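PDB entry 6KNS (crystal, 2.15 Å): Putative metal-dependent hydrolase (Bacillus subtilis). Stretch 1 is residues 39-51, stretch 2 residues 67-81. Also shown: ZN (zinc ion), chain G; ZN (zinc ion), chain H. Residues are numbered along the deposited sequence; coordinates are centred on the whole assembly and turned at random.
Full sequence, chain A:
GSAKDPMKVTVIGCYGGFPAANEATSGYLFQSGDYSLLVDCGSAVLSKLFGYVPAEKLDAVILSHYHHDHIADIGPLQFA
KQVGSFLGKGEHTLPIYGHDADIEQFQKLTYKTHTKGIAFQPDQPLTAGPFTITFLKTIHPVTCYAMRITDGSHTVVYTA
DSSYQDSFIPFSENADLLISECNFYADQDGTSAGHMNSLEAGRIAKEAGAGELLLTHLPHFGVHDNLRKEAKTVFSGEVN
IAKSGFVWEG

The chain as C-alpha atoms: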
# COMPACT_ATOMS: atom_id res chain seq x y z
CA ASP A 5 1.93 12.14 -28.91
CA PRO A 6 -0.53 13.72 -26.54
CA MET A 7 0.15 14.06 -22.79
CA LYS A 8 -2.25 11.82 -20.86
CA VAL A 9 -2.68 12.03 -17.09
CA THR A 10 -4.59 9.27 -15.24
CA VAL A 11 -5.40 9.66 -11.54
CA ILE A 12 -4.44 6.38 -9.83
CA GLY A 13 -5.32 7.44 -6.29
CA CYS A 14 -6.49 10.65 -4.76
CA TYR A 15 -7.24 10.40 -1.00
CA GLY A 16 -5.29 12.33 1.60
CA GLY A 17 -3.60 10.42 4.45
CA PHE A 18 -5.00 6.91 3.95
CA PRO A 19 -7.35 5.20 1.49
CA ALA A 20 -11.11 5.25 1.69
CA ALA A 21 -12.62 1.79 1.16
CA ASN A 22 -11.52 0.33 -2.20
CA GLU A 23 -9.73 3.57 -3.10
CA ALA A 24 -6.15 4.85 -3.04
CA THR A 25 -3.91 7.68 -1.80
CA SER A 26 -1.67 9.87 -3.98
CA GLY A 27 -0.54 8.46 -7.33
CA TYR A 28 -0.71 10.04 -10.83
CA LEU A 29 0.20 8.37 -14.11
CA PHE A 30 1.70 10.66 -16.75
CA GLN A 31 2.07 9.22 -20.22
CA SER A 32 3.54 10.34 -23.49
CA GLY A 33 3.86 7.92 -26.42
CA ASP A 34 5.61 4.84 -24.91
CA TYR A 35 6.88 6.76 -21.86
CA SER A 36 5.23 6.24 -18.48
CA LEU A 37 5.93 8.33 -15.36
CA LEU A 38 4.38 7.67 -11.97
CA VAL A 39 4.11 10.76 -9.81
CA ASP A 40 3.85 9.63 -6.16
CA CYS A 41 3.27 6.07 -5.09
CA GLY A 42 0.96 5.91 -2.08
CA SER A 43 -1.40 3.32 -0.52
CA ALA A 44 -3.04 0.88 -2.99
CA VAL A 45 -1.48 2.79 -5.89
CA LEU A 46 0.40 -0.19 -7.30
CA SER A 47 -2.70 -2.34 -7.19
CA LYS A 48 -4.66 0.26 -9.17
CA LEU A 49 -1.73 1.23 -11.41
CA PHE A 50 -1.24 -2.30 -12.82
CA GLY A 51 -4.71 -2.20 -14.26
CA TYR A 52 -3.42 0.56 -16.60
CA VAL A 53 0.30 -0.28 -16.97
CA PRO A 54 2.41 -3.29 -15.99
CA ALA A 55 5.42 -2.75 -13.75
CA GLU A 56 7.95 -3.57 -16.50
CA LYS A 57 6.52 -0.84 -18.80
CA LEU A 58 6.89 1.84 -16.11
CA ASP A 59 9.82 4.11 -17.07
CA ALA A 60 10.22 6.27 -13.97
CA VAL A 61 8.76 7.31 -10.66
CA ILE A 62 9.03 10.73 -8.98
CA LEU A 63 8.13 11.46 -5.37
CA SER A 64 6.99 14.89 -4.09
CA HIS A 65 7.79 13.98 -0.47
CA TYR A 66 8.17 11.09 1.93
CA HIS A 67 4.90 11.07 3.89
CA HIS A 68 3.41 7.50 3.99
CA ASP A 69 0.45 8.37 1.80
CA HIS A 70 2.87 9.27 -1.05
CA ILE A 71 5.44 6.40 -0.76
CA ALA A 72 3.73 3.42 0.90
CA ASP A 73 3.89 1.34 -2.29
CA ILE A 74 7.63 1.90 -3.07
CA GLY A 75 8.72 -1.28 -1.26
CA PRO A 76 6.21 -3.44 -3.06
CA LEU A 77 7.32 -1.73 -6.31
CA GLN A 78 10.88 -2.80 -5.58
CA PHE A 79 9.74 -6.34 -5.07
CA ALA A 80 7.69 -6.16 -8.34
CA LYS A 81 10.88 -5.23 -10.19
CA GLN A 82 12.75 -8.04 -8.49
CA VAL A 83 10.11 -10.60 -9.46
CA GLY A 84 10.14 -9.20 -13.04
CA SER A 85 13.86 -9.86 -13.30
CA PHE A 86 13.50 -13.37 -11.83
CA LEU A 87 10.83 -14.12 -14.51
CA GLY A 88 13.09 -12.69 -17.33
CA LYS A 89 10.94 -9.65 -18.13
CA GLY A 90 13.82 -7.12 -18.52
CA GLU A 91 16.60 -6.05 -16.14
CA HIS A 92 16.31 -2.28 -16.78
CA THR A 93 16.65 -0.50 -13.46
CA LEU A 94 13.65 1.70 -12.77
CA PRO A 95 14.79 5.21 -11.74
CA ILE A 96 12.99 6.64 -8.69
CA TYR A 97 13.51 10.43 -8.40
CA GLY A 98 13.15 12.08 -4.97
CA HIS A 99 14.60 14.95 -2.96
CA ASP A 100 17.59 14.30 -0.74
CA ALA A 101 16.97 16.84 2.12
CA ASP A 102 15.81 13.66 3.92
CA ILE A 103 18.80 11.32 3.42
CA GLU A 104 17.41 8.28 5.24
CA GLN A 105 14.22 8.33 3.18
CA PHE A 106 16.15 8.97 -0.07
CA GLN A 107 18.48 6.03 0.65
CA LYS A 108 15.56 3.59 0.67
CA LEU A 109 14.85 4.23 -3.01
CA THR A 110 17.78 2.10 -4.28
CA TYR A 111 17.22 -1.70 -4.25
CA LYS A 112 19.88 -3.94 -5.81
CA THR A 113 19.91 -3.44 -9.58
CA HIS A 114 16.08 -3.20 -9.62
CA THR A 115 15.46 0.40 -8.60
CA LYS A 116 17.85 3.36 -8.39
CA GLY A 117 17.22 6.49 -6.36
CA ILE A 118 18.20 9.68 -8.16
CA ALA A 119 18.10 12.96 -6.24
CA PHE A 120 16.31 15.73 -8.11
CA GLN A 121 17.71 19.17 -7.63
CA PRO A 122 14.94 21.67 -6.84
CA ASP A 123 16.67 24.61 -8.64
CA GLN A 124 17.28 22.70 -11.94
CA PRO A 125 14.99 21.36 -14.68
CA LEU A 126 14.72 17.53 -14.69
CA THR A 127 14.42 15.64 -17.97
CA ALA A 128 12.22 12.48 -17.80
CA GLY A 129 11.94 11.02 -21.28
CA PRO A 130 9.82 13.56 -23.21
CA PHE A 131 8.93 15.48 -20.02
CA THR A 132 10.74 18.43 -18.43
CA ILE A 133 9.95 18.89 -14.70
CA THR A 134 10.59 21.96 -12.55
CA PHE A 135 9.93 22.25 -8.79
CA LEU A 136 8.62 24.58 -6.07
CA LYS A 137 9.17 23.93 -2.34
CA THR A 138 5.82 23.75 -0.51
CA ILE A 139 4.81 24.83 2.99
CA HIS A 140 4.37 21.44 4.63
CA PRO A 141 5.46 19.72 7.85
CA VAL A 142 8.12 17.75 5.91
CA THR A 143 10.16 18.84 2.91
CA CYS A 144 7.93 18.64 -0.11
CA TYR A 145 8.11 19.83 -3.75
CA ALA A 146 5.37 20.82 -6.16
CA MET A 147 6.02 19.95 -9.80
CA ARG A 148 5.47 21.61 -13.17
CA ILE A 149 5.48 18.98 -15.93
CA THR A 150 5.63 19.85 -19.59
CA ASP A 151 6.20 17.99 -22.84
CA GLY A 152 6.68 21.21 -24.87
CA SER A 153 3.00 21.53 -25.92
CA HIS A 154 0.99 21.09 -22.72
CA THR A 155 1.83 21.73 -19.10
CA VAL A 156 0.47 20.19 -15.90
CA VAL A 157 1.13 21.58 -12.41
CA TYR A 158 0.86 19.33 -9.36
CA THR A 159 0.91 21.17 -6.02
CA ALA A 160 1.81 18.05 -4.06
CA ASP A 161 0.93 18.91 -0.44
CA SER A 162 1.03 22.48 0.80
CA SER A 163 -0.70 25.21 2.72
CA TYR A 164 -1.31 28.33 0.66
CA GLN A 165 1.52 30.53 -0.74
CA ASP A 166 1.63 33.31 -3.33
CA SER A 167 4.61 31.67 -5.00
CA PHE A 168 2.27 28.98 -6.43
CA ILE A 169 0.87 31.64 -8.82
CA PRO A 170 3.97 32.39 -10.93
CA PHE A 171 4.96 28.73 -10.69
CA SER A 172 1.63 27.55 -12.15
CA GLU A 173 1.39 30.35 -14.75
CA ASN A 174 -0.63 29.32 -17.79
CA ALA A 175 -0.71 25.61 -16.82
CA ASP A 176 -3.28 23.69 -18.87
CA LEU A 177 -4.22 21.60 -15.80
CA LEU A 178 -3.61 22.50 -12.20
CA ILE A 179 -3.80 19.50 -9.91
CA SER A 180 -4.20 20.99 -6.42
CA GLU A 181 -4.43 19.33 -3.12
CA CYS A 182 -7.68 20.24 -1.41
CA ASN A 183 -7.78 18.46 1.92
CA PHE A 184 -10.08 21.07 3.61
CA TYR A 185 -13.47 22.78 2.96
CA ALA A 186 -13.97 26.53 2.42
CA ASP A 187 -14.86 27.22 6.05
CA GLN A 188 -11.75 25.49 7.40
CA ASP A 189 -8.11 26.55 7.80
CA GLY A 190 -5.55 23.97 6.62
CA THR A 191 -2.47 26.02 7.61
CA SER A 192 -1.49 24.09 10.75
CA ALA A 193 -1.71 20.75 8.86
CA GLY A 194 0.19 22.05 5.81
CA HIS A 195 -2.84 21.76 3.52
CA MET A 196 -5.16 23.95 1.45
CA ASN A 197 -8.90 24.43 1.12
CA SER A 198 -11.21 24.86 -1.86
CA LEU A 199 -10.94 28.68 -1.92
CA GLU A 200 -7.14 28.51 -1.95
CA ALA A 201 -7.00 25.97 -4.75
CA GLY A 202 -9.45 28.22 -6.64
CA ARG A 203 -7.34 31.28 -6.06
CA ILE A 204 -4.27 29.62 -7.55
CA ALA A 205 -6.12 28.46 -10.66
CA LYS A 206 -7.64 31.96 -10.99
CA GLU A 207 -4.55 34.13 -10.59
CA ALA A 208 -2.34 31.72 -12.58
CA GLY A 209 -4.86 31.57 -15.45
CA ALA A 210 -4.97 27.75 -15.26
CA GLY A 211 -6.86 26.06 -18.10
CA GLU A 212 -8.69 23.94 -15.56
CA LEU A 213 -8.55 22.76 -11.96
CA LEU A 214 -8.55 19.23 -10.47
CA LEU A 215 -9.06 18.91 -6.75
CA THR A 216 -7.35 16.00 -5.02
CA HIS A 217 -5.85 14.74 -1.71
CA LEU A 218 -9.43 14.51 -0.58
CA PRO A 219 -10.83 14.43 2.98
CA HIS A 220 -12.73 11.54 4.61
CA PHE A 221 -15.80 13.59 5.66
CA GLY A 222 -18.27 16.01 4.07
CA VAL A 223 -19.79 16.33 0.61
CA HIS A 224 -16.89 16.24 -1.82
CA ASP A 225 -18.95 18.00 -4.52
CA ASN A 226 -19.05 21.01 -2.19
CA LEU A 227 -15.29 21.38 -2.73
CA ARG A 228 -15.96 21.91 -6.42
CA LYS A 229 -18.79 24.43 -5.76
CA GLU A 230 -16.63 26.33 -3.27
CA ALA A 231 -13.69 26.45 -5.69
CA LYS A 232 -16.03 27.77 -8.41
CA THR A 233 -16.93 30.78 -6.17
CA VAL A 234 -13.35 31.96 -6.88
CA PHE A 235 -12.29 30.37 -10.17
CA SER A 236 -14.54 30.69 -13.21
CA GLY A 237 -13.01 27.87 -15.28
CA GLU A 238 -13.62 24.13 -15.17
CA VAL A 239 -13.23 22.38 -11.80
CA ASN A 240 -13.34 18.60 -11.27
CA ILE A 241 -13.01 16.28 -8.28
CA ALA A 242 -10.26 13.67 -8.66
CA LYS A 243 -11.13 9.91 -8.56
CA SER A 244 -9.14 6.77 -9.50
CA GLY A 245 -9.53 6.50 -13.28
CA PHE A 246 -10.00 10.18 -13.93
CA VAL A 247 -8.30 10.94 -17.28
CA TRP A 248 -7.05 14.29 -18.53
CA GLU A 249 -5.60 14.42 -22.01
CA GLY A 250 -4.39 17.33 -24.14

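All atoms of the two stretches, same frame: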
# COMPACT_ATOMS: atom_id res chain seq x y z
N VAL A 39 3.88 9.67 -10.72
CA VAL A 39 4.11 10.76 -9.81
C VAL A 39 3.42 10.39 -8.49
O VAL A 39 2.19 10.33 -8.41
CB VAL A 39 3.56 12.08 -10.38
CG1 VAL A 39 3.66 13.22 -9.35
CG2 VAL A 39 4.31 12.45 -11.67
N ASP A 40 4.25 10.15 -7.48
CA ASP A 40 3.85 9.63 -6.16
C ASP A 40 3.34 8.21 -6.25
O ASP A 40 2.85 7.77 -7.31
CB ASP A 40 2.90 10.59 -5.39
CG ASP A 40 3.63 11.85 -4.89
OD1 ASP A 40 4.88 11.86 -4.94
OD2 ASP A 40 3.00 12.82 -4.48
N CYS A 41 3.45 7.51 -5.12
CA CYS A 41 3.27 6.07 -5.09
C CYS A 41 2.74 5.63 -3.71
O CYS A 41 3.38 4.88 -2.97
CB CYS A 41 4.62 5.41 -5.41
SG CYS A 41 4.52 3.63 -5.72
N GLY A 42 1.55 6.09 -3.39
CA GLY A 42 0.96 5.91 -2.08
C GLY A 42 0.23 4.59 -1.90
O GLY A 42 0.50 3.61 -2.62
N SER A 43 -0.71 4.58 -0.94
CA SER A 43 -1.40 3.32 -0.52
C SER A 43 -2.36 2.80 -1.62
O SER A 43 -3.17 3.56 -2.14
CB SER A 43 -2.19 3.58 0.77
OG SER A 43 -2.65 2.38 1.37
N ALA A 44 -2.24 1.52 -1.96
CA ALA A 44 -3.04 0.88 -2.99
C ALA A 44 -2.81 1.43 -4.40
O ALA A 44 -3.54 1.08 -5.34
CB ALA A 44 -4.58 0.90 -2.64
N VAL A 45 -1.76 2.23 -4.59
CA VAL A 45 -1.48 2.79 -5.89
C VAL A 45 -0.96 1.74 -6.85
O VAL A 45 -1.39 1.70 -8.00
CB VAL A 45 -0.57 4.01 -5.78
CG1 VAL A 45 0.05 4.36 -7.16
CG2 VAL A 45 -1.41 5.15 -5.19
N LEU A 46 -0.08 0.86 -6.39
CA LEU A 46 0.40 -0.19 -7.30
C LEU A 46 -0.71 -1.09 -7.77
O LEU A 46 -0.80 -1.40 -8.98
CB LEU A 46 1.45 -1.08 -6.65
CG LEU A 46 2.91 -0.72 -6.70
CD1 LEU A 46 3.80 -2.00 -6.32
CD2 LEU A 46 3.26 -0.15 -8.08
N SER A 47 -1.57 -1.52 -6.84
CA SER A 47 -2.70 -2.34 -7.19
C SER A 47 -3.55 -1.72 -8.32
O SER A 47 -3.93 -2.39 -9.30
CB SER A 47 -3.58 -2.57 -5.98
OG SER A 47 -4.68 -3.42 -6.26
N LYS A 48 -3.84 -0.44 -8.19
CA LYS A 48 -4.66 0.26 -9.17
C LYS A 48 -3.86 0.56 -10.44
O LYS A 48 -4.39 0.40 -11.54
CB LYS A 48 -5.26 1.52 -8.57
CG LYS A 48 -6.26 1.17 -7.46
CD LYS A 48 -7.36 2.17 -7.32
CE LYS A 48 -8.30 1.83 -6.15
NZ LYS A 48 -9.31 0.81 -6.46
N LEU A 49 -2.60 0.96 -10.28
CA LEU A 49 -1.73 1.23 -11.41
C LEU A 49 -1.63 0.08 -12.43
O LEU A 49 -1.71 0.30 -13.65
CB LEU A 49 -0.33 1.61 -10.96
CG LEU A 49 0.69 1.90 -12.09
CD1 LEU A 49 0.24 3.09 -12.94
CD2 LEU A 49 2.07 2.12 -11.54
N PHE A 50 -1.47 -1.15 -11.93
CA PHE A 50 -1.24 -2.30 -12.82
C PHE A 50 -2.42 -2.66 -13.69
O PHE A 50 -2.32 -3.49 -14.57
CB PHE A 50 -0.81 -3.52 -12.01
CG PHE A 50 0.53 -3.36 -11.33
CD1 PHE A 50 1.46 -2.45 -11.80
CD2 PHE A 50 0.88 -4.17 -10.28
CE1 PHE A 50 2.68 -2.32 -11.25
CE2 PHE A 50 2.13 -4.04 -9.68
CZ PHE A 50 3.03 -3.13 -10.18
N GLY A 51 -3.56 -2.05 -13.41
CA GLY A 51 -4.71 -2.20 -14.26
C GLY A 51 -4.59 -1.32 -15.49
O GLY A 51 -5.32 -1.56 -16.45
N HIS A 67 6.04 11.45 3.05
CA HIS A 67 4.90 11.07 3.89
C HIS A 67 4.35 9.72 3.38
O HIS A 67 4.34 9.48 2.17
CB HIS A 67 3.80 12.14 3.83
CG HIS A 67 3.89 13.20 4.87
ND1 HIS A 67 3.21 14.40 4.77
CD2 HIS A 67 4.51 13.22 6.08
CE1 HIS A 67 3.44 15.13 5.86
NE2 HIS A 67 4.23 14.43 6.67
N HIS A 68 3.89 8.86 4.30
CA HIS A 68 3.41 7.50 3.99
C HIS A 68 2.41 7.43 2.86
O HIS A 68 2.48 6.55 1.98
CB HIS A 68 2.73 6.88 5.20
CG HIS A 68 3.62 6.72 6.37
ND1 HIS A 68 4.81 6.01 6.32
CD2 HIS A 68 3.50 7.18 7.64
CE1 HIS A 68 5.37 6.03 7.52
NE2 HIS A 68 4.60 6.74 8.33
N ASP A 69 1.47 8.35 2.86
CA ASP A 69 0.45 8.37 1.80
C ASP A 69 0.95 8.74 0.39
O ASP A 69 0.18 8.66 -0.58
CB ASP A 69 -0.75 9.21 2.22
CG ASP A 69 -0.40 10.67 2.45
OD1 ASP A 69 0.61 10.91 3.12
OD2 ASP A 69 -1.13 11.55 1.98
N HIS A 70 2.24 9.05 0.26
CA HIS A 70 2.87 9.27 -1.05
C HIS A 70 3.95 8.24 -1.44
O HIS A 70 4.43 8.27 -2.57
CB HIS A 70 3.45 10.69 -1.09
CG HIS A 70 2.40 11.73 -0.94
ND1 HIS A 70 1.96 12.53 -1.98
CD2 HIS A 70 1.61 12.04 0.12
CE1 HIS A 70 0.97 13.29 -1.55
NE2 HIS A 70 0.76 13.03 -0.26
N ILE A 71 4.36 7.38 -0.51
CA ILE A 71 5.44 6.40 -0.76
C ILE A 71 5.17 4.98 -0.27
O ILE A 71 6.02 4.08 -0.49
CB ILE A 71 6.75 6.83 -0.12
CG1 ILE A 71 6.68 6.71 1.42
CG2 ILE A 71 7.11 8.29 -0.52
CD1 ILE A 71 8.00 7.00 2.09
N ALA A 72 3.99 4.72 0.31
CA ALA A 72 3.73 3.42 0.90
C ALA A 72 3.98 2.27 -0.04
O ALA A 72 4.40 1.22 0.42
CB ALA A 72 2.28 3.31 1.53
N ASP A 73 3.70 2.43 -1.34
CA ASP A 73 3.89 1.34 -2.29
C ASP A 73 5.28 1.25 -2.96
O ASP A 73 5.48 0.40 -3.85
CB ASP A 73 2.76 1.27 -3.33
CG ASP A 73 1.61 0.32 -2.94
OD1 ASP A 73 1.74 -0.48 -1.96
OD2 ASP A 73 0.56 0.40 -3.65
N ILE A 74 6.26 2.02 -2.51
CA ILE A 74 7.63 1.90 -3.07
C ILE A 74 8.29 0.53 -2.81
O ILE A 74 8.89 -0.10 -3.71
CB ILE A 74 8.53 3.03 -2.58
CG1 ILE A 74 8.03 4.37 -3.17
CG2 ILE A 74 10.02 2.79 -3.02
CD1 ILE A 74 8.31 4.43 -4.66
N GLY A 75 8.18 0.05 -1.58
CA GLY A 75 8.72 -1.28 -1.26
C GLY A 75 8.15 -2.36 -2.14
O GLY A 75 8.89 -3.08 -2.82
N PRO A 76 6.81 -2.48 -2.16
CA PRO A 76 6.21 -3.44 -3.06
C PRO A 76 6.61 -3.22 -4.52
O PRO A 76 6.76 -4.18 -5.26
CB PRO A 76 4.71 -3.23 -2.84
CG PRO A 76 4.60 -2.68 -1.44
CD PRO A 76 5.83 -1.81 -1.29
N LEU A 77 6.86 -1.97 -4.93
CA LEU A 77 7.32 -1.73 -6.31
C LEU A 77 8.71 -2.31 -6.54
O LEU A 77 8.99 -2.86 -7.61
CB LEU A 77 7.27 -0.26 -6.68
CG LEU A 77 7.78 0.10 -8.06
CD1 LEU A 77 7.03 -0.66 -9.17
CD2 LEU A 77 7.69 1.60 -8.21
N GLN A 78 9.56 -2.21 -5.53
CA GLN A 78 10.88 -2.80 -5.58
C GLN A 78 10.81 -4.30 -5.66
O GLN A 78 11.53 -4.92 -6.46
CB GLN A 78 11.74 -2.32 -4.39
CG GLN A 78 12.01 -0.79 -4.47
CD GLN A 78 12.57 -0.24 -3.17
OE1 GLN A 78 12.30 -0.78 -2.10
NE2 GLN A 78 13.37 0.83 -3.26
N PHE A 79 9.92 -4.91 -4.89
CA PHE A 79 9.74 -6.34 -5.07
C PHE A 79 9.17 -6.70 -6.46
O PHE A 79 9.56 -7.71 -7.02
CB PHE A 79 8.90 -6.93 -3.96
CG PHE A 79 9.61 -7.04 -2.62
CD1 PHE A 79 10.99 -6.80 -2.47
CD2 PHE A 79 8.89 -7.50 -1.50
CE1 PHE A 79 11.62 -6.93 -1.23
CE2 PHE A 79 9.53 -7.65 -0.26
CZ PHE A 79 10.90 -7.38 -0.13
N ALA A 80 8.25 -5.89 -7.01
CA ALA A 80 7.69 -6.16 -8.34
C ALA A 80 8.81 -6.17 -9.38
O ALA A 80 8.83 -7.03 -10.26
CB ALA A 80 6.59 -5.13 -8.72
N LYS A 81 9.75 -5.24 -9.28
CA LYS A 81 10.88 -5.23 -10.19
C LYS A 81 11.75 -6.45 -9.99
O LYS A 81 12.20 -7.06 -10.97
CB LYS A 81 11.69 -3.94 -10.04
CG LYS A 81 10.94 -2.68 -10.54
CD LYS A 81 10.69 -2.68 -12.04
CE LYS A 81 11.99 -2.66 -12.79
NZ LYS A 81 11.76 -2.71 -14.24
ZN ZN G . -0.21 13.85 1.50
ZN ZN H . 2.12 15.22 3.17
O HOH W 1 -0.52 -0.12 -0.31
O HOH W 2 -1.08 -1.35 -4.08

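Metal sites are often built in layers, with a second shell of residues holding the ligands in place, and the contact between residues 39-51 and 67-81 of this putative metal-dependent hydrolase is a compact example. The two backbones come closest where Gly 42 CA lies 4.0 Å from His 70 CA. Two main-chain hydrogen bonds fasten this crossing: Cys 41 N donates to His 70 O (2.8 Å), and Asp 73 N donates to Cys 41 O (3.0 Å). Next to them the chains run so close that Gly 42 CA approaches Asp 69 O at 3.2 Å, a CA-H...O contact. A CB modelled on Gly 42 would fall 2.0 Å from Asp 69 O, so the absence of a side chain is what permits this approach. A type II turn from Gly 42 to Val 45 then leads into one helix, while a type I turn from Ile 71 to Ile 74 leads into the other.

Among the side chains, His 70 shows the layered principle directly. Its NE2 binds one zinc ion at 2.2 Å, while its ND1 donates to Asp 40 OD2 (2.7 Å) in a nearly straight bond. The carboxylate lies near the plane of the imidazole, at its edge, and so helps fix the ring's orientation toward the metal. Asp 69 OD2 binds the same zinc at 2.5 Å.

The side chain of Asp 73 serves the neighbouring helix rather than the one it precedes. Its OD2 accepts from Leu 46 N (2.9 Å), satisfying an amide in the first turn, where no preceding helical carbonyl is available. Two waters extend the link, joining Asp 73 OD1 to Ala 44 N and OD2 to Ser 47 N.

Beyond this polar centre the contact turns apolar. Leu 46 CD1 packs 3.8 Å from Pro 76 CB and 3.9 Å from Leu 77 CB, and Cys 41 CB meets Ile 74 CD1 at 3.9 Å.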